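Local coordinates for protein Cd1 (Flavonifractor plautii, PDB 7D39) that binds FMN in a flavodoxin-like fold and probably reduces the carbon-carbon double bond of dietary flavones and flavonols as a gut bacterial ene-reductase, at residues I89-A94 with W149-T153; T153-G158 with D170-F174; I83-I89 with V138-V144. All blocks are in the same frame, centred on the assembly; numbering follows the deposited sequence.

The three contacts lie in one flavodoxin-like alpha/beta domain with a five-stranded parallel sheet. Contact 3 pairs its strands 82-88 and 138-144; contact 1 joins the loops that leave the C-terminal ends of those strands, so it shares Ile89 with contact 3, and their centres are about 13 Å apart. Along the chain the segments of these two alternate. Contact 2 follows in series, setting helix 153-162 against strand 167-174, the edge strand beside 138-144; its centre is about 9 Å from that of contact 1, with which it shares Thr153, and about 7 Å from that of contact 3. FMN lies at the C-terminal end of the sheet, where contacts 1 and 3 both touch it.

Contact 1: residues I89-A94 with W149-T153; sequences IFEKGA and WVTRT. With FMN (flavin mononucleotide), chain B.
Lys92, Trp149 and Thr153 dominate the 449 Å² buried between two loops that leave neighbouring strands. Glu91 and Lys92 both adopt positive phi (46/49 and 63/46), and a hydrogen bond from Phe90 N to Gly93 O, 2.8 Å, closes the turn. Lys92 lies beside Val150 (CA-CA 4.2 Å) and Gly93, with no side chain at this point, beside Thr153 (CA-CA 3.6 Å). The extended Lys92 side chain (mttt) lays its methylenes along the second loop: CG is 3.9 Å from Trp149 CB, and CD is 3.8 Å from Thr151 OG1. Its NZ stands 5.3 Å from the centroid of the Trp149 six-membered ring, at most a weak cation-pi attraction. Trp149 O lies 3.3 Å from Lys92 CA, a CA-H...O contact. Thr153, in a helix's first turn with Arg152 as N-cap, directs OG1 to Ser143; its CG2 is 3.8 Å from CD1 of Ile89 (mt), which also meets Val150 CG1 at 3.6 Å. Backbone hydrogen bonds read the flavin: Glu91 N donates to FMN N5 (3.1 Å), Lys92 N to FMN O4 (2.9 Å), and FMN N3 to Trp149 O (2.8 Å). Paired loops beyond the strand ends, gripping the isoalloxazine through main-chain groups, are characteristic of the FMN site of flavodoxin-like reductases.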
loop_
_atom_site.group_PDB
_atom_site.type_symbol
_atom_site.label_atom_id
_atom_site.label_comp_id
_atom_site.label_asym_id
_atom_site.label_seq_id
_atom_site.Cartn_x
_atom_site.Cartn_y
_atom_site.Cartn_z
ATOM N N ILE A 89 -14.527 1.595 -2.773
ATOM C CA ILE A 89 -14.412 2.382 -1.554
ATOM C C ILE A 89 -15.457 1.867 -0.566
ATOM O O ILE A 89 -16.647 1.801 -0.896
ATOM C CB ILE A 89 -14.605 3.878 -1.837
ATOM C CG1 ILE A 89 -13.568 4.355 -2.844
ATOM C CG2 ILE A 89 -14.541 4.669 -0.531
ATOM C CD1 ILE A 89 -13.694 5.802 -3.239
ATOM N N PHE A 90 -15.012 1.474 0.632
ATOM C CA PHE A 90 -15.877 1.070 1.739
ATOM C C PHE A 90 -15.593 2.012 2.909
ATOM O O PHE A 90 -14.439 2.147 3.319
ATOM C CB PHE A 90 -15.608 -0.382 2.189
ATOM C CG PHE A 90 -16.093 -1.469 1.247
ATOM C CD1 PHE A 90 -16.774 -1.186 0.066
ATOM C CD2 PHE A 90 -15.858 -2.808 1.571
ATOM C CE1 PHE A 90 -17.208 -2.225 -0.770
ATOM C CE2 PHE A 90 -16.274 -3.840 0.743
ATOM C CZ PHE A 90 -16.957 -3.548 -0.440
ATOM N N GLU A 91 -16.625 2.673 3.437
ATOM C CA GLU A 91 -16.477 3.620 4.553
ATOM C C GLU A 91 -15.299 4.583 4.351
ATOM O O GLU A 91 -14.451 4.768 5.230
ATOM C CB GLU A 91 -16.339 2.875 5.885
ATOM C CG GLU A 91 -17.528 1.953 6.153
ATOM C CD GLU A 91 -17.258 0.539 5.709
ATOM O OE1 GLU A 91 -16.133 0.060 5.941
ATOM O OE2 GLU A 91 -18.155 -0.106 5.123
ATOM N N LYS A 92 -15.234 5.183 3.160
ATOM C CA LYS A 92 -14.266 6.238 2.857
ATOM C C LYS A 92 -12.848 5.688 2.943
ATOM O O LYS A 92 -11.969 6.308 3.560
ATOM C CB LYS A 92 -14.113 7.178 4.044
ATOM C CG LYS A 92 -15.317 8.063 4.252
ATOM C CD LYS A 92 -15.230 8.753 5.587
ATOM C CE LYS A 92 -16.520 9.482 5.879
ATOM N NZ LYS A 92 -16.582 10.000 7.266
ATOM N N GLY A 93 -12.610 4.526 2.352
ATOM C CA GLY A 93 -11.281 3.970 2.421
ATOM C C GLY A 93 -11.380 2.778 1.495
ATOM O O GLY A 93 -12.411 2.571 0.852
ATOM N N ALA A 94 -10.324 1.978 1.425
ATOM C CA ALA A 94 -10.364 0.781 0.603
ATOM C C ALA A 94 -11.099 -0.339 1.342
ATOM O O ALA A 94 -11.461 -0.208 2.512
ATOM C CB ALA A 94 -8.952 0.371 0.224
ATOM N N TRP A 149 -18.077 10.015 -0.156
ATOM C CA TRP A 149 -17.417 9.558 1.066
ATOM C C TRP A 149 -16.150 8.823 0.651
ATOM O O TRP A 149 -16.118 7.594 0.550
ATOM C CB TRP A 149 -18.334 8.640 1.871
ATOM C CG TRP A 149 -19.548 9.262 2.485
ATOM C CD1 TRP A 149 -20.230 10.380 2.058
ATOM C CD2 TRP A 149 -20.226 8.810 3.661
ATOM N NE1 TRP A 149 -21.285 10.635 2.895
ATOM C CE2 TRP A 149 -21.296 9.693 3.892
ATOM C CE3 TRP A 149 -20.014 7.756 4.555
ATOM C CZ2 TRP A 149 -22.173 9.533 4.968
ATOM C CZ3 TRP A 149 -20.886 7.604 5.621
ATOM C CH2 TRP A 149 -21.946 8.487 5.817
ATOM N N VAL A 150 -15.088 9.590 0.406
ATOM C CA VAL A 150 -13.918 9.057 -0.290
ATOM C C VAL A 150 -12.586 9.601 0.243
ATOM O O VAL A 150 -11.576 9.593 -0.465
ATOM C CB VAL A 150 -14.051 9.346 -1.794
ATOM C CG1 VAL A 150 -15.392 8.803 -2.334
ATOM C CG2 VAL A 150 -13.960 10.835 -2.034
ATOM N N THR A 151 -12.556 10.043 1.493
ATOM C CA THR A 151 -11.441 10.856 1.976
ATOM C C THR A 151 -10.262 10.053 2.521
ATOM O O THR A 151 -9.265 10.658 2.930
ATOM C CB THR A 151 -11.918 11.817 3.063
ATOM O OG1 THR A 151 -12.657 11.085 4.054
ATOM C CG2 THR A 151 -12.803 12.874 2.474
ATOM N N ARG A 152 -10.333 8.724 2.550
ATOM C CA ARG A 152 -9.252 7.932 3.113
ATOM C C ARG A 152 -8.682 6.896 2.157
ATOM O O ARG A 152 -7.677 6.251 2.495
ATOM C CB ARG A 152 -9.729 7.243 4.392
ATOM C CG ARG A 152 -10.366 8.190 5.390
ATOM C CD ARG A 152 -10.712 7.486 6.689
ATOM N NE ARG A 152 -9.527 7.288 7.513
ATOM C CZ ARG A 152 -9.384 6.329 8.426
ATOM N NH1 ARG A 152 -10.357 5.456 8.637
ATOM N NH2 ARG A 152 -8.258 6.253 9.132
ATOM N N THR A 153 -9.274 6.721 0.974
ATOM C CA THR A 153 -8.925 5.559 0.166
ATOM C C THR A 153 -7.567 5.727 -0.499
ATOM O O THR A 153 -6.813 4.760 -0.618
ATOM C CB THR A 153 -10.035 5.279 -0.865
ATOM O OG1 THR A 153 -9.764 4.047 -1.540
ATOM C CG2 THR A 153 -10.164 6.429 -1.885
HETATM N N1 FMN B . -19.012 4.305 -1.683
HETATM C C2 FMN B . -18.496 5.487 -1.378
HETATM O O2 FMN B . -18.453 6.226 -2.364
HETATM N N3 FMN B . -18.095 5.801 -0.116
HETATM C C4 FMN B . -18.197 4.862 0.853
HETATM O O4 FMN B . -17.882 4.997 2.021
HETATM C C4A FMN B . -18.774 3.549 0.525
HETATM N N5 FMN B . -18.917 2.593 1.410
HETATM C C5A FMN B . -19.398 1.383 1.129
HETATM C C6 FMN B . -19.528 0.389 2.082
HETATM C C7 FMN B . -20.037 -0.863 1.763
HETATM C C7M FMN B . -20.185 -1.930 2.816
HETATM C C8 FMN B . -20.477 -1.130 0.372
HETATM C C8M FMN B . -21.052 -2.473 0.016
HETATM C C9 FMN B . -20.353 -0.125 -0.572
HETATM C C9A FMN B . -19.824 1.108 -0.247
HETATM N N10 FMN B . -19.724 2.124 -1.204
HETATM C C10 FMN B . -19.174 3.326 -0.831
HETATM C "C1'" FMN B . -20.116 1.826 -2.576
HETATM C "C2'" FMN B . -19.016 1.044 -3.307
HETATM O "O2'" FMN B . -17.815 1.778 -3.449
HETATM C "C3'" FMN B . -19.540 0.518 -4.676
HETATM O "O3'" FMN B . -20.599 -0.382 -4.503
HETATM C "C4'" FMN B . -18.414 -0.091 -5.547
HETATM O "O4'" FMN B . -17.562 0.898 -6.096
HETATM C "C5'" FMN B . -19.006 -0.980 -6.629
HETATM O "O5'" FMN B . -18.042 -1.537 -7.456
HETATM P P FMN B . -18.063 -2.809 -8.272
HETATM O O1P FMN B . -16.799 -3.012 -8.808
HETATM O O2P FMN B . -18.380 -3.846 -7.380
HETATM O O3P FMN B . -19.005 -2.479 -9.293
HETATM O O HOH W 1 -12.039 3.756 6.545
#

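Contact 2: residues T153-G158 with D170-F174; sequences TQCDAG and DNEVF
Two reciprocal amide hydrogen bonds tie helix 153-158 to strand 170-174: Asn171 ND2 donates to Gln154 O at 3.0 Å (160°), and Gln154 NE2 donates to Asn171 O at 2.8 Å (164°). Helix and strand belong to the right-handed beta-alpha-beta unit made by strand 138-144, helix 153-162 and strand 167-174, so their N-to-C directions are nearly opposed, at 150°, with the axes 8.6 Å apart. Gln154 and Asn171 are the nearest pair, CA to CA 6.3 Å. Carboxamides suit this partly exposed margin because each can donate to a backbone carbonyl: Asn171 (chi1 t, chi2 -7°) reaches straight to the helix, while the longer Gln154 (chi1 m, chi2 t) stretches across to the strand. Gln154 O also accepts the helical bond from Gly158 N at 3.0 Å. The strand alternates, Asn171 and Val173 pointing toward the helix and Glu172 away; Glu172 OE2 forms a salt bridge with Arg189. Beta-branched Val173 (chi1 170°) provides the apolar surface, reaching Val150 as well as Thr153. Ala157, a small residue, faces the strand and also meets Phe141 of the next strand. Its CB is 3.8 Å from Asn171 OD1, and Thr153 CG2 lies 3.6 Å from Val173 CG2.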
loop_
_atom_site.group_PDB
_atom_site.type_symbol
_atom_site.label_atom_id
_atom_site.label_comp_id
_atom_site.label_asym_id
_atom_site.label_seq_id
_atom_site.Cartn_x
_atom_site.Cartn_y
_atom_site.Cartn_z
ATOM N N THR A 153 -9.274 6.721 0.974
ATOM C CA THR A 153 -8.925 5.559 0.166
ATOM C C THR A 153 -7.567 5.727 -0.499
ATOM O O THR A 153 -6.813 4.760 -0.618
ATOM C CB THR A 153 -10.035 5.279 -0.865
ATOM O OG1 THR A 153 -9.764 4.047 -1.540
ATOM C CG2 THR A 153 -10.164 6.429 -1.885
ATOM N N GLN A 154 -7.220 6.946 -0.904
ATOM C CA GLN A 154 -5.930 7.173 -1.546
ATOM C C GLN A 154 -4.772 6.962 -0.580
ATOM O O GLN A 154 -3.688 6.526 -0.989
ATOM C CB GLN A 154 -5.879 8.586 -2.115
ATOM C CG GLN A 154 -6.726 8.796 -3.327
ATOM C CD GLN A 154 -6.841 10.253 -3.706
ATOM O OE1 GLN A 154 -7.325 11.079 -2.928
ATOM N NE2 GLN A 154 -6.374 10.581 -4.908
ATOM N N CYS A 155 -4.966 7.298 0.688
ATOM C CA CYS A 155 -3.952 6.998 1.688
ATOM C C CYS A 155 -3.872 5.495 1.939
ATOM O O CYS A 155 -2.766 4.942 2.032
ATOM C CB CYS A 155 -4.247 7.787 2.961
ATOM S SG CYS A 155 -3.007 7.647 4.273
ATOM N N ASP A 156 -5.022 4.801 2.006
ATOM C CA ASP A 156 -4.980 3.340 2.093
ATOM C C ASP A 156 -4.192 2.768 0.930
ATOM O O ASP A 156 -3.357 1.870 1.108
ATOM C CB ASP A 156 -6.385 2.726 2.101
ATOM C CG ASP A 156 -7.196 3.102 3.315
ATOM O OD1 ASP A 156 -6.631 3.606 4.297
ATOM O OD2 ASP A 156 -8.420 2.870 3.294
ATOM N N ALA A 157 -4.463 3.260 -0.280
ATOM C CA ALA A 157 -3.763 2.726 -1.440
ATOM C C ALA A 157 -2.262 2.930 -1.290
ATOM O O ALA A 157 -1.469 1.999 -1.471
ATOM C CB ALA A 157 -4.279 3.385 -2.721
ATOM N N GLY A 158 -1.859 4.145 -0.942
ATOM C CA GLY A 158 -0.451 4.409 -0.740
ATOM C C GLY A 158 0.178 3.501 0.299
ATOM O O GLY A 158 1.345 3.141 0.183
ATOM N N ASP A 170 -0.013 6.569 -10.652
ATOM C CA ASP A 170 -1.279 7.248 -10.439
ATOM C C ASP A 170 -1.953 6.713 -9.182
ATOM O O ASP A 170 -1.704 5.583 -8.765
ATOM C CB ASP A 170 -2.207 7.088 -11.653
ATOM C CG ASP A 170 -1.871 8.076 -12.759
ATOM O OD1 ASP A 170 -2.047 9.289 -12.515
ATOM O OD2 ASP A 170 -1.419 7.639 -13.844
ATOM N N ASN A 171 -2.809 7.549 -8.567
ATOM C CA ASN A 171 -3.535 7.177 -7.356
ATOM C C ASN A 171 -4.848 7.971 -7.366
ATOM O O ASN A 171 -5.023 8.986 -6.696
ATOM C CB ASN A 171 -2.705 7.440 -6.101
ATOM C CG ASN A 171 -3.344 6.887 -4.883
ATOM O OD1 ASN A 171 -4.470 6.410 -4.942
ATOM N ND2 ASN A 171 -2.643 6.941 -3.758
ATOM N N GLU A 172 -5.805 7.487 -8.150
ATOM C CA GLU A 172 -6.965 8.266 -8.568
ATOM C C GLU A 172 -8.217 7.821 -7.817
ATOM O O GLU A 172 -8.407 6.630 -7.561
ATOM C CB GLU A 172 -7.175 8.130 -10.083
ATOM C CG GLU A 172 -8.232 9.041 -10.691
ATOM C CD GLU A 172 -7.800 10.478 -10.718
ATOM O OE1 GLU A 172 -7.788 11.131 -9.644
ATOM O OE2 GLU A 172 -7.456 10.951 -11.815
ATOM N N VAL A 173 -9.074 8.787 -7.477
ATOM C CA VAL A 173 -10.328 8.543 -6.775
ATOM C C VAL A 173 -11.482 8.891 -7.699
ATOM O O VAL A 173 -11.474 9.960 -8.323
ATOM C CB VAL A 173 -10.432 9.365 -5.478
ATOM C CG1 VAL A 173 -11.844 9.260 -4.917
ATOM C CG2 VAL A 173 -9.463 8.854 -4.476
ATOM N N PHE A 174 -12.495 8.018 -7.755
ATOM C CA PHE A 174 -13.687 8.243 -8.583
ATOM C C PHE A 174 -14.935 8.265 -7.710
ATOM O O PHE A 174 -15.542 7.216 -7.451
ATOM C CB PHE A 174 -13.817 7.180 -9.672
ATOM C CG PHE A 174 -12.675 7.171 -10.655
ATOM C CD1 PHE A 174 -12.709 7.977 -11.780
ATOM C CD2 PHE A 174 -11.570 6.358 -10.447
ATOM C CE1 PHE A 174 -11.666 7.968 -12.687
ATOM C CE2 PHE A 174 -10.526 6.343 -11.349
ATOM C CZ PHE A 174 -10.575 7.145 -12.473
#

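Contact 3: residues I83-I89 with V138-V144; sequences IVFSTPI and VISFMSV. With FMN (flavin mononucleotide), chain B.
Side chains alternate between the two faces of this buried parallel pair, whose axes approach to 4.7 Å at 19°, in register from Ile83 with Ile139 to Pro88 with Val144. On one face Ile83 CG2 meets Ile139 CD1 at 3.9 Å. Phe85 (chi1 -157°) swings its ring outward to Phe98, so Phe141 (chi1 m) can set CD1 into the hollow beside Phe85 CB, 3.6 Å away. Next along, Thr87 CG2 nestles 3.7 Å from Ser143 OG, which is hydrogen-bonded to Thr153 OG1. These are interior strands of the flavodoxin-like sheet, flanked here by helices 14-28 and 184-202. On the face of Val84, Ser86 and Val144, the long chain of selenomethionine Met142 bridges two neighbours, its CE 3.9 Å from Val84 CG1 and 4.0 Å from Ser86 CB. Backbone hydrogen bonds alternate between the strands, as in Phe85 N to Ser140 O (2.9 Å) and Met142 N to Phe85 O (3.0 Å); at the end Val144 O accepts from Ile89 N at 3.0 Å and from FMN O4' at 2.8 Å.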
loop_
_atom_site.group_PDB
_atom_site.type_symbol
_atom_site.label_atom_id
_atom_site.label_comp_id
_atom_site.label_asym_id
_atom_site.label_seq_id
_atom_site.Cartn_x
_atom_site.Cartn_y
_atom_site.Cartn_z
ATOM N N ILE A 83 1.699 -2.657 -12.131
ATOM C CA ILE A 83 0.440 -3.142 -11.572
ATOM C C ILE A 83 -0.566 -2.005 -11.526
ATOM O O ILE A 83 -0.241 -0.885 -11.114
ATOM C CB ILE A 83 0.611 -3.720 -10.154
ATOM C CG1 ILE A 83 1.625 -4.846 -10.128
ATOM C CG2 ILE A 83 -0.708 -4.187 -9.595
ATOM C CD1 ILE A 83 1.824 -5.395 -8.745
ATOM N N VAL A 84 -1.802 -2.323 -11.899
ATOM C CA VAL A 84 -2.948 -1.430 -11.792
ATOM C C VAL A 84 -3.967 -2.123 -10.900
ATOM O O VAL A 84 -4.401 -3.243 -11.191
ATOM C CB VAL A 84 -3.546 -1.100 -13.173
ATOM C CG1 VAL A 84 -4.607 -0.036 -13.062
ATOM C CG2 VAL A 84 -2.470 -0.620 -14.074
ATOM N N PHE A 85 -4.329 -1.492 -9.811
ATOM C CA PHE A 85 -5.172 -2.036 -8.798
ATOM C C PHE A 85 -6.395 -1.161 -8.630
ATOM O O PHE A 85 -6.286 -0.038 -8.221
ATOM C CB PHE A 85 -4.382 -2.084 -7.501
ATOM C CG PHE A 85 -4.877 -3.068 -6.508
ATOM C CD1 PHE A 85 -3.999 -3.810 -5.776
ATOM C CD2 PHE A 85 -6.207 -3.240 -6.298
ATOM C CE1 PHE A 85 -4.443 -4.705 -4.867
ATOM C CE2 PHE A 85 -6.654 -4.125 -5.380
ATOM C CZ PHE A 85 -5.783 -4.859 -4.667
ATOM N N SER A 86 -7.552 -1.691 -8.946
ATOM C CA SER A 86 -8.805 -1.005 -8.754
ATOM C C SER A 86 -9.600 -1.509 -7.560
ATOM O O SER A 86 -9.909 -2.636 -7.494
ATOM C CB SER A 86 -9.630 -1.064 -10.019
ATOM O OG SER A 86 -10.692 -0.189 -10.015
ATOM N N THR A 87 -9.921 -0.650 -6.621
ATOM C CA THR A 87 -10.595 -1.081 -5.407
ATOM C C THR A 87 -11.876 -0.296 -5.195
ATOM O O THR A 87 -11.912 0.916 -5.419
ATOM C CB THR A 87 -9.699 -0.906 -4.170
ATOM O OG1 THR A 87 -10.401 -1.365 -3.004
ATOM C CG2 THR A 87 -9.346 0.550 -3.981
ATOM N N PRO A 88 -12.951 -0.965 -4.795
ATOM C CA PRO A 88 -14.115 -0.247 -4.266
ATOM C C PRO A 88 -13.716 0.590 -3.062
ATOM O O PRO A 88 -12.714 0.329 -2.398
ATOM C CB PRO A 88 -15.078 -1.364 -3.850
ATOM C CG PRO A 88 -14.532 -2.614 -4.423
ATOM C CD PRO A 88 -13.090 -2.427 -4.705
ATOM N N ILE A 89 -14.527 1.595 -2.773
ATOM C CA ILE A 89 -14.412 2.382 -1.554
ATOM C C ILE A 89 -15.457 1.867 -0.566
ATOM O O ILE A 89 -16.647 1.801 -0.896
ATOM C CB ILE A 89 -14.605 3.878 -1.837
ATOM C CG1 ILE A 89 -13.568 4.355 -2.844
ATOM C CG2 ILE A 89 -14.541 4.669 -0.531
ATOM C CD1 ILE A 89 -13.694 5.802 -3.239
ATOM N N VAL A 138 6.538 -0.529 -10.489
ATOM C CA VAL A 138 5.598 0.592 -10.527
ATOM C C VAL A 138 4.186 0.065 -10.318
ATOM O O VAL A 138 3.862 -1.064 -10.705
ATOM C CB VAL A 138 5.673 1.395 -11.847
ATOM C CG1 VAL A 138 7.001 2.155 -11.963
ATOM C CG2 VAL A 138 5.468 0.479 -13.034
ATOM N N ILE A 139 3.341 0.899 -9.710
ATOM C CA ILE A 139 1.972 0.532 -9.369
ATOM C C ILE A 139 1.106 1.781 -9.438
ATOM O O ILE A 139 1.545 2.881 -9.093
ATOM C CB ILE A 139 1.885 -0.129 -7.973
ATOM C CG1 ILE A 139 0.456 -0.610 -7.680
ATOM C CG2 ILE A 139 2.383 0.842 -6.883
ATOM C CD1 ILE A 139 0.373 -1.769 -6.682
ATOM N N SER A 140 -0.129 1.604 -9.894
ATOM C CA SER A 140 -1.126 2.659 -9.895
ATOM C C SER A 140 -2.416 2.125 -9.296
ATOM O O SER A 140 -2.715 0.928 -9.377
ATOM C CB SER A 140 -1.372 3.194 -11.302
ATOM O OG SER A 140 -0.281 4.015 -11.714
ATOM N N PHE A 141 -3.179 3.031 -8.693
ATOM C CA PHE A 141 -4.399 2.682 -7.990
ATOM C C PHE A 141 -5.562 3.502 -8.515
ATOM O O PHE A 141 -5.405 4.661 -8.901
ATOM C CB PHE A 141 -4.258 2.931 -6.490
ATOM C CG PHE A 141 -3.163 2.130 -5.844
ATOM C CD1 PHE A 141 -3.359 0.797 -5.542
ATOM C CD2 PHE A 141 -1.956 2.716 -5.523
ATOM C CE1 PHE A 141 -2.363 0.061 -4.934
ATOM C CE2 PHE A 141 -0.952 1.982 -4.892
ATOM C CZ PHE A 141 -1.157 0.660 -4.616
HETATM N N MSE A 142 -6.732 2.893 -8.499
HETATM C CA MSE A 142 -7.964 3.611 -8.755
HETATM C C MSE A 142 -8.916 3.203 -7.651
HETATM O O MSE A 142 -9.058 2.022 -7.384
HETATM C CB MSE A 142 -8.527 3.269 -10.129
HETATM C CG MSE A 142 -7.569 3.536 -11.277
HETATM SE SE MSE A 142 -8.408 3.184 -13.035
HETATM C CE MSE A 142 -8.273 1.236 -13.023
ATOM N N SER A 143 -9.529 4.173 -6.981
ATOM C CA SER A 143 -10.542 3.909 -5.972
ATOM C C SER A 143 -11.873 4.390 -6.517
ATOM O O SER A 143 -11.986 5.542 -6.943
ATOM C CB SER A 143 -10.222 4.621 -4.654
ATOM O OG SER A 143 -8.963 4.229 -4.154
ATOM N N VAL A 144 -12.866 3.504 -6.527
ATOM C CA VAL A 144 -14.162 3.762 -7.149
ATOM C C VAL A 144 -15.240 3.639 -6.086
ATOM O O VAL A 144 -15.415 2.568 -5.496
ATOM C CB VAL A 144 -14.443 2.797 -8.311
ATOM C CG1 VAL A 144 -15.732 3.191 -9.015
ATOM C CG2 VAL A 144 -13.255 2.767 -9.287
HETATM N N1 FMN B . -19.012 4.305 -1.683
HETATM C C2 FMN B . -18.496 5.487 -1.378
HETATM O O2 FMN B . -18.453 6.226 -2.364
HETATM N N3 FMN B . -18.095 5.801 -0.116
HETATM C C4 FMN B . -18.197 4.862 0.853
HETATM O O4 FMN B . -17.882 4.997 2.021
HETATM C C4A FMN B . -18.774 3.549 0.525
HETATM N N5 FMN B . -18.917 2.593 1.410
HETATM C C5A FMN B . -19.398 1.383 1.129
HETATM C C6 FMN B . -19.528 0.389 2.082
HETATM C C7 FMN B . -20.037 -0.863 1.763
HETATM C C7M FMN B . -20.185 -1.930 2.816
HETATM C C8 FMN B . -20.477 -1.130 0.372
HETATM C C8M FMN B . -21.052 -2.473 0.016
HETATM C C9 FMN B . -20.353 -0.125 -0.572
HETATM C C9A FMN B . -19.824 1.108 -0.247
HETATM N N10 FMN B . -19.724 2.124 -1.204
HETATM C C10 FMN B . -19.174 3.326 -0.831
HETATM C "C1'" FMN B . -20.116 1.826 -2.576
HETATM C "C2'" FMN B . -19.016 1.044 -3.307
HETATM O "O2'" FMN B . -17.815 1.778 -3.449
HETATM C "C3'" FMN B . -19.540 0.518 -4.676
HETATM O "O3'" FMN B . -20.599 -0.382 -4.503
HETATM C "C4'" FMN B . -18.414 -0.091 -5.547
HETATM O "O4'" FMN B . -17.562 0.898 -6.096
HETATM C "C5'" FMN B . -19.006 -0.980 -6.629
HETATM O "O5'" FMN B . -18.042 -1.537 -7.456
HETATM P P FMN B . -18.063 -2.809 -8.272
HETATM O O1P FMN B . -16.799 -3.012 -8.808
HETATM O O2P FMN B . -18.380 -3.846 -7.380
HETATM O O3P FMN B . -19.005 -2.479 -9.293
#